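Local coordinates for type III chaperone protein ShcA (PDB 4G6T) that probably acts as a secretion chaperone of the CesT family, binding a type III effector protein before its export, at residues A[7-12]-A[101-106]; A[58-63]-A[120-125]. All blocks are in the same frame, centred on the assembly; numbering follows the deposited sequence.

Interaction 1 (A[7-12]-A[101-106]); sequences LFYKTL and IPREKL
Phe8 and Tyr9 of helix 8-19 receive Arg103 and Leu106 from the turn that follows strand 95-102, joining the N-terminal helix to the sheet end in the alpha/beta fold of CesT-family chaperones. This surface contact illustrates how one long polar side chain can serve an apolar interface through its methylenes. CG of Arg103 stands anti to the backbone N (chi1 -180°), which carries it to the Phe8 ring; beyond it the chain bends at chi2 and chi3, and the two side chains cross obliquely. CG makes an off-centre CH-pi contact, 4.3 Å from the centroid of the Phe8 ring and 30° off the ring normal. Farther out, NH1 lies 3.6 Å from Phe8 CB, and the guanidinium plane is turned 41° from the ring. Tyr9 instead crosses Arg103 at about a right angle and brings its OH to 3.6 Å from Arg103 CB.

Leu106 extends the apolar patch. Its two methyls divide the work: CD1 sits 3.7 Å from Tyr9 CE1 and also reaches the edge of the Phe8 ring, near its plane, while CD2 packs on Leu12 CD2. Leu106 also touches Leu54 of strand 53-59, and Leu12 touches Val108 of helix 108-127.

Two nitrogens hold the polar end of Arg103: NH1 donates to the backbone O of Ser5 and NH2 to a water; NE has at most a long, weak ion pair with Glu52. That water, in the plane of the Tyr9 ring at its edge, accepts from Tyr9 OH at 2.7 Å and from Arg103 NH2 at 3.0 Å.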
loop_
_atom_site.group_PDB
_atom_site.type_symbol
_atom_site.label_atom_id
_atom_site.label_comp_id
_atom_site.label_asym_id
_atom_site.label_seq_id
_atom_site.Cartn_x
_atom_site.Cartn_y
_atom_site.Cartn_z
ATOM N N LEU A 7 2.192 -16.295 -5.549
ATOM C CA LEU A 7 3.365 -15.764 -4.831
ATOM C C LEU A 7 4.153 -14.732 -5.620
ATOM O O LEU A 7 5.144 -14.241 -5.171
ATOM C CB LEU A 7 4.285 -16.883 -4.342
ATOM C CG LEU A 7 3.805 -17.653 -3.145
ATOM C CD1 LEU A 7 4.472 -19.017 -3.134
ATOM C CD2 LEU A 7 4.030 -16.792 -1.896
ATOM N N PHE A 8 3.752 -14.436 -6.866
ATOM C CA PHE A 8 4.385 -13.411 -7.686
ATOM C C PHE A 8 4.540 -12.057 -6.955
ATOM O O PHE A 8 5.541 -11.406 -7.082
ATOM C CB PHE A 8 3.522 -13.208 -8.930
ATOM C CG PHE A 8 4.113 -12.306 -9.964
ATOM C CD1 PHE A 8 4.969 -12.829 -10.917
ATOM C CD2 PHE A 8 3.854 -10.949 -9.958
ATOM C CE1 PHE A 8 5.524 -12.016 -11.916
ATOM C CE2 PHE A 8 4.425 -10.113 -10.933
ATOM C CZ PHE A 8 5.265 -10.654 -11.900
ATOM N N TYR A 9 3.483 -11.681 -6.230
ATOM C CA TYR A 9 3.434 -10.409 -5.500
ATOM C C TYR A 9 4.511 -10.357 -4.406
ATOM O O TYR A 9 5.248 -9.385 -4.317
ATOM C CB TYR A 9 2.049 -10.170 -4.902
ATOM C CG TYR A 9 0.944 -10.231 -5.974
ATOM C CD1 TYR A 9 0.761 -9.184 -6.881
ATOM C CD2 TYR A 9 0.203 -11.384 -6.144
ATOM C CE1 TYR A 9 -0.185 -9.313 -7.896
ATOM C CE2 TYR A 9 -0.725 -11.512 -7.146
ATOM C CZ TYR A 9 -0.891 -10.475 -8.022
ATOM O OH TYR A 9 -1.879 -10.650 -9.027
ATOM N N LYS A 10 4.615 -11.452 -3.660
ATOM C CA LYS A 10 5.668 -11.552 -2.634
ATOM C C LYS A 10 7.032 -11.463 -3.266
ATOM O O LYS A 10 7.950 -10.787 -2.779
ATOM C CB LYS A 10 5.539 -12.861 -1.886
ATOM C CG LYS A 10 6.706 -13.062 -0.946
ATOM C CD LYS A 10 6.701 -14.393 -0.230
ATOM C CE LYS A 10 7.831 -14.462 0.795
ATOM N NZ LYS A 10 9.193 -14.450 0.233
ATOM N N THR A 11 7.264 -12.191 -4.349
ATOM C CA THR A 11 8.543 -12.125 -5.011
ATOM C C THR A 11 8.940 -10.705 -5.419
ATOM O O THR A 11 10.087 -10.256 -5.299
ATOM C CB THR A 11 8.586 -13.099 -6.214
ATOM O OG1 THR A 11 8.179 -14.373 -5.707
ATOM C CG2 THR A 11 9.970 -13.125 -6.823
ATOM N N LEU A 12 7.947 -9.979 -5.933
ATOM C CA LEU A 12 8.155 -8.597 -6.311
ATOM C C LEU A 12 8.511 -7.776 -5.074
ATOM O O LEU A 12 9.415 -6.940 -5.135
ATOM C CB LEU A 12 6.901 -8.016 -6.973
ATOM C CG LEU A 12 6.945 -6.515 -7.247
ATOM C CD1 LEU A 12 8.009 -6.176 -8.232
ATOM C CD2 LEU A 12 5.537 -6.125 -7.711
ATOM N N ILE A 101 -2.218 -1.614 -10.218
ATOM C CA ILE A 101 -1.231 -2.048 -11.232
ATOM C C ILE A 101 -1.584 -3.514 -11.592
ATOM O O ILE A 101 -1.557 -4.417 -10.746
ATOM C CB ILE A 101 0.231 -1.976 -10.759
ATOM C CG1 ILE A 101 0.609 -0.626 -10.115
ATOM C CG2 ILE A 101 1.128 -2.335 -11.940
ATOM C CD1 ILE A 101 1.969 -0.632 -9.414
ATOM N N PRO A 102 -1.963 -3.766 -12.855
ATOM C CA PRO A 102 -2.225 -5.173 -13.211
ATOM C C PRO A 102 -0.946 -5.989 -13.101
ATOM O O PRO A 102 0.149 -5.484 -13.334
ATOM C CB PRO A 102 -2.663 -5.093 -14.658
ATOM C CG PRO A 102 -2.903 -3.681 -14.956
ATOM C CD PRO A 102 -2.134 -2.816 -13.987
ATOM N N ARG A 103 -1.153 -7.265 -12.749
ATOM C CA ARG A 103 -0.010 -8.192 -12.539
ATOM C C ARG A 103 0.935 -8.165 -13.731
ATOM O O ARG A 103 2.165 -8.125 -13.542
ATOM C CB ARG A 103 -0.511 -9.607 -12.239
ATOM C CG ARG A 103 0.603 -10.670 -11.987
ATOM C CD ARG A 103 0.253 -12.066 -12.623
ATOM N NE ARG A 103 -0.610 -12.881 -11.787
ATOM C CZ ARG A 103 -0.248 -13.990 -11.113
ATOM N NH1 ARG A 103 1.002 -14.491 -11.172
ATOM N NH2 ARG A 103 -1.160 -14.634 -10.381
ATOM N N GLU A 104 0.381 -8.178 -14.952
ATOM C CA GLU A 104 1.143 -8.070 -16.220
ATOM C C GLU A 104 2.099 -6.895 -16.327
ATOM O O GLU A 104 3.021 -6.898 -17.114
ATOM C CB GLU A 104 0.146 -7.940 -17.412
ATOM C CG GLU A 104 -0.791 -9.131 -17.668
ATOM C CD GLU A 104 -2.090 -9.216 -16.811
ATOM O OE1 GLU A 104 -2.309 -8.420 -15.843
ATOM O OE2 GLU A 104 -2.913 -10.136 -17.092
ATOM N N LYS A 105 1.821 -5.798 -15.622
ATOM C CA LYS A 105 2.624 -4.609 -15.691
ATOM C C LYS A 105 3.550 -4.392 -14.497
ATOM O O LYS A 105 4.293 -3.424 -14.473
ATOM C CB LYS A 105 1.699 -3.391 -15.795
ATOM C CG LYS A 105 1.029 -3.279 -17.166
ATOM C CD LYS A 105 -0.193 -2.358 -17.199
ATOM C CE LYS A 105 -1.108 -2.634 -18.403
ATOM N NZ LYS A 105 -1.442 -4.079 -18.700
ATOM N N LEU A 106 3.531 -5.292 -13.529
ATOM C CA LEU A 106 4.322 -5.099 -12.333
ATOM C C LEU A 106 5.787 -5.317 -12.595
ATOM O O LEU A 106 6.205 -6.228 -13.361
ATOM C CB LEU A 106 3.898 -6.040 -11.220
ATOM C CG LEU A 106 2.588 -5.788 -10.511
ATOM C CD1 LEU A 106 2.116 -6.969 -9.648
ATOM C CD2 LEU A 106 2.833 -4.527 -9.664
HETATM O O HOH W 1 -3.262 -13.021 -8.951
#

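Interaction 2 (A[58-63]-A[120-125]); sequences GLLEPH and EWMRGW
The Trp125 indole is met obliquely at its CG-CD1 side by Leu60 CD2, while its edge faces Trp121: Trp121 CD2 lies in the plane of the Trp125 ring, and Trp125 NE1 stands 3.2 Å above one face of the Trp121 ring, displaced toward the rim. Leu60 CD2 is the apolar link, 3.7 Å from Trp125 CB and 4.0 Å from Met122 CG.

Met122, three residues before Trp125, reaches the strand. Its chain bends at chi3 (68°), placing CE over the strand backbone, 3.4 Å from Leu59 O and close to Gly58 CA. Gly58, lacking a side chain, lets the thioether lie against the main chain.

No direct hydrogen bond joins the segments, but two waters do. One accepts from Glu61 N and donates to Met122 O; the other bridges His63 N and Trp125 O. Trp125 O also receives a CA-H...O contact from Pro62 CA at 3.6 Å, with 163° at the hydrogen.

The C-terminal part of helix 108-127 runs alongside the end of strand 53-59 and the loop that follows it, with Leu86 of strand 85-88 touching Leu60 and both tryptophans, Tyr95 and Ala97 of strand 95-102 beside Leu60, and Phe41 of strand 41-48 against Met122.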
loop_
_atom_site.group_PDB
_atom_site.type_symbol
_atom_site.label_atom_id
_atom_site.label_comp_id
_atom_site.label_asym_id
_atom_site.label_seq_id
_atom_site.Cartn_x
_atom_site.Cartn_y
_atom_site.Cartn_z
ATOM N N GLY A 58 -3.636 4.751 -0.137
ATOM C CA GLY A 58 -3.119 5.750 0.770
ATOM C C GLY A 58 -4.183 6.487 1.512
ATOM O O GLY A 58 -5.276 6.732 1.015
ATOM N N LEU A 59 -3.866 6.916 2.736
ATOM C CA LEU A 59 -4.779 7.748 3.558
ATOM C C LEU A 59 -4.679 9.180 3.129
ATOM O O LEU A 59 -3.635 9.775 3.171
ATOM C CB LEU A 59 -4.432 7.621 5.062
ATOM C CG LEU A 59 -5.226 8.589 5.947
ATOM C CD1 LEU A 59 -6.729 8.419 5.884
ATOM C CD2 LEU A 59 -4.769 8.406 7.433
ATOM N N LEU A 60 -5.790 9.771 2.609
ATOM C CA LEU A 60 -5.799 11.161 2.188
ATOM C C LEU A 60 -6.204 12.006 3.400
ATOM O O LEU A 60 -6.966 11.538 4.232
ATOM C CB LEU A 60 -6.838 11.389 1.074
ATOM C CG LEU A 60 -6.340 11.169 -0.307
ATOM C CD1 LEU A 60 -7.595 11.326 -1.189
ATOM C CD2 LEU A 60 -5.189 11.997 -0.822
ATOM N N GLU A 61 -5.760 13.231 3.451
ATOM C CA GLU A 61 -6.122 14.139 4.549
ATOM C C GLU A 61 -6.396 15.519 4.000
ATOM O O GLU A 61 -5.669 16.462 4.232
ATOM C CB GLU A 61 -5.021 14.137 5.651
ATOM C CG GLU A 61 -4.931 12.823 6.469
ATOM C CD GLU A 61 -4.316 12.992 7.880
ATOM O OE1 GLU A 61 -3.581 14.015 8.094
ATOM O OE2 GLU A 61 -4.582 12.112 8.774
ATOM N N PRO A 62 -7.490 15.662 3.214
ATOM C CA PRO A 62 -7.873 16.975 2.700
ATOM C C PRO A 62 -8.304 17.936 3.832
ATOM O O PRO A 62 -8.857 17.482 4.797
ATOM C CB PRO A 62 -9.059 16.644 1.775
ATOM C CG PRO A 62 -9.605 15.371 2.233
ATOM C CD PRO A 62 -8.462 14.621 2.868
ATOM N N HIS A 63 -8.062 19.230 3.655
ATOM C CA HIS A 63 -8.700 20.269 4.501
ATOM C C HIS A 63 -10.181 19.993 4.653
ATOM O O HIS A 63 -10.904 19.753 3.665
ATOM C CB HIS A 63 -8.456 21.653 3.899
ATOM C CG HIS A 63 -8.714 22.768 4.858
ATOM N ND1 HIS A 63 -9.865 22.859 5.560
ATOM C CD2 HIS A 63 -7.914 23.837 5.255
ATOM C CE1 HIS A 63 -9.808 23.935 6.370
ATOM N NE2 HIS A 63 -8.617 24.544 6.171
ATOM N N GLU A 120 2.939 11.784 -4.028
ATOM C CA GLU A 120 2.880 13.208 -4.405
ATOM C C GLU A 120 1.415 13.663 -4.557
ATOM O O GLU A 120 1.078 14.825 -4.206
ATOM C CB GLU A 120 3.740 13.516 -5.550
ATOM C CG GLU A 120 5.274 13.298 -5.270
ATOM C CD GLU A 120 5.743 13.844 -3.895
ATOM O OE1 GLU A 120 5.622 15.065 -3.670
ATOM O OE2 GLU A 120 6.140 13.081 -2.993
ATOM N N TRP A 121 0.531 12.798 -5.034
ATOM C CA TRP A 121 -0.914 13.058 -5.066
ATOM C C TRP A 121 -1.466 13.289 -3.695
ATOM O O TRP A 121 -2.180 14.286 -3.442
ATOM C CB TRP A 121 -1.586 11.848 -5.772
ATOM C CG TRP A 121 -3.087 11.728 -5.809
ATOM C CD1 TRP A 121 -3.890 10.846 -5.119
ATOM C CD2 TRP A 121 -3.990 12.441 -6.687
ATOM N NE1 TRP A 121 -5.200 10.946 -5.558
ATOM C CE2 TRP A 121 -5.270 11.880 -6.499
ATOM C CE3 TRP A 121 -3.797 13.418 -7.644
ATOM C CZ2 TRP A 121 -6.390 12.362 -7.224
ATOM C CZ3 TRP A 121 -4.903 13.891 -8.345
ATOM C CH2 TRP A 121 -6.160 13.376 -8.087
ATOM N N MET A 122 -1.119 12.431 -2.729
ATOM C CA MET A 122 -1.476 12.582 -1.319
ATOM C C MET A 122 -0.959 13.916 -0.790
ATOM O O MET A 122 -1.686 14.620 -0.102
ATOM C CB MET A 122 -0.913 11.397 -0.546
ATOM C CG MET A 122 -1.676 10.111 -0.869
ATOM S SD MET A 122 -0.817 8.619 -0.382
ATOM C CE MET A 122 -0.910 8.804 1.445
ATOM N N ARG A 123 0.264 14.236 -1.119
ATOM C CA ARG A 123 0.883 15.479 -0.611
ATOM C C ARG A 123 0.061 16.665 -1.112
ATOM O O ARG A 123 -0.271 17.564 -0.322
ATOM C CB ARG A 123 2.328 15.583 -1.030
ATOM C CG ARG A 123 3.030 16.772 -0.380
ATOM C CD ARG A 123 4.453 16.978 -0.847
ATOM N NE ARG A 123 5.192 15.727 -0.927
ATOM C CZ ARG A 123 5.694 15.025 0.090
ATOM N NH1 ARG A 123 5.558 15.402 1.358
ATOM N NH2 ARG A 123 6.318 13.891 -0.180
ATOM N N GLY A 124 -0.273 16.644 -2.389
ATOM C CA GLY A 124 -1.028 17.784 -2.987
ATOM C C GLY A 124 -2.343 17.954 -2.309
ATOM O O GLY A 124 -2.769 19.105 -1.973
ATOM N N TRP A 125 -3.087 16.882 -2.059
ATOM C CA TRP A 125 -4.399 17.002 -1.429
ATOM C C TRP A 125 -4.344 17.472 -0.001
ATOM O O TRP A 125 -5.259 18.072 0.521
ATOM C CB TRP A 125 -5.185 15.677 -1.503
ATOM C CG TRP A 125 -5.763 15.497 -2.898
ATOM C CD1 TRP A 125 -5.346 14.632 -3.877
ATOM C CD2 TRP A 125 -6.826 16.324 -3.521
ATOM N NE1 TRP A 125 -6.078 14.832 -5.036
ATOM C CE2 TRP A 125 -6.946 15.859 -4.891
ATOM C CE3 TRP A 125 -7.631 17.376 -3.068
ATOM C CZ2 TRP A 125 -7.886 16.395 -5.784
ATOM C CZ3 TRP A 125 -8.564 17.916 -3.980
ATOM C CH2 TRP A 125 -8.677 17.438 -5.292
HETATM O O HOH W 2 -3.603 13.753 1.757
HETATM O O HOH W 3 -6.406 20.102 1.806
#

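In the fold
Interactions 1 and 2 show how helices pack at two separate places, one on the turn leaving a sheet strand, the other beside a strand end. Their centres are 25 Å apart on opposite sides of the chain's centre, and their nearest atoms stay about 12 Å from each other. The connection runs through the fold: strands 53-59 and 95-102 are neighbours in the sheet, and helix 108-127, which supplies residues 120-125, follows strand 95-102 in the chain. The segments alternate along the sequence. They also border the chain of another protein in the assembly: Leu7 and Lys10 of segment 7-12, Leu59 and Glu61 of 58-63, and Glu120 and Arg123 of 120-125 pack on it.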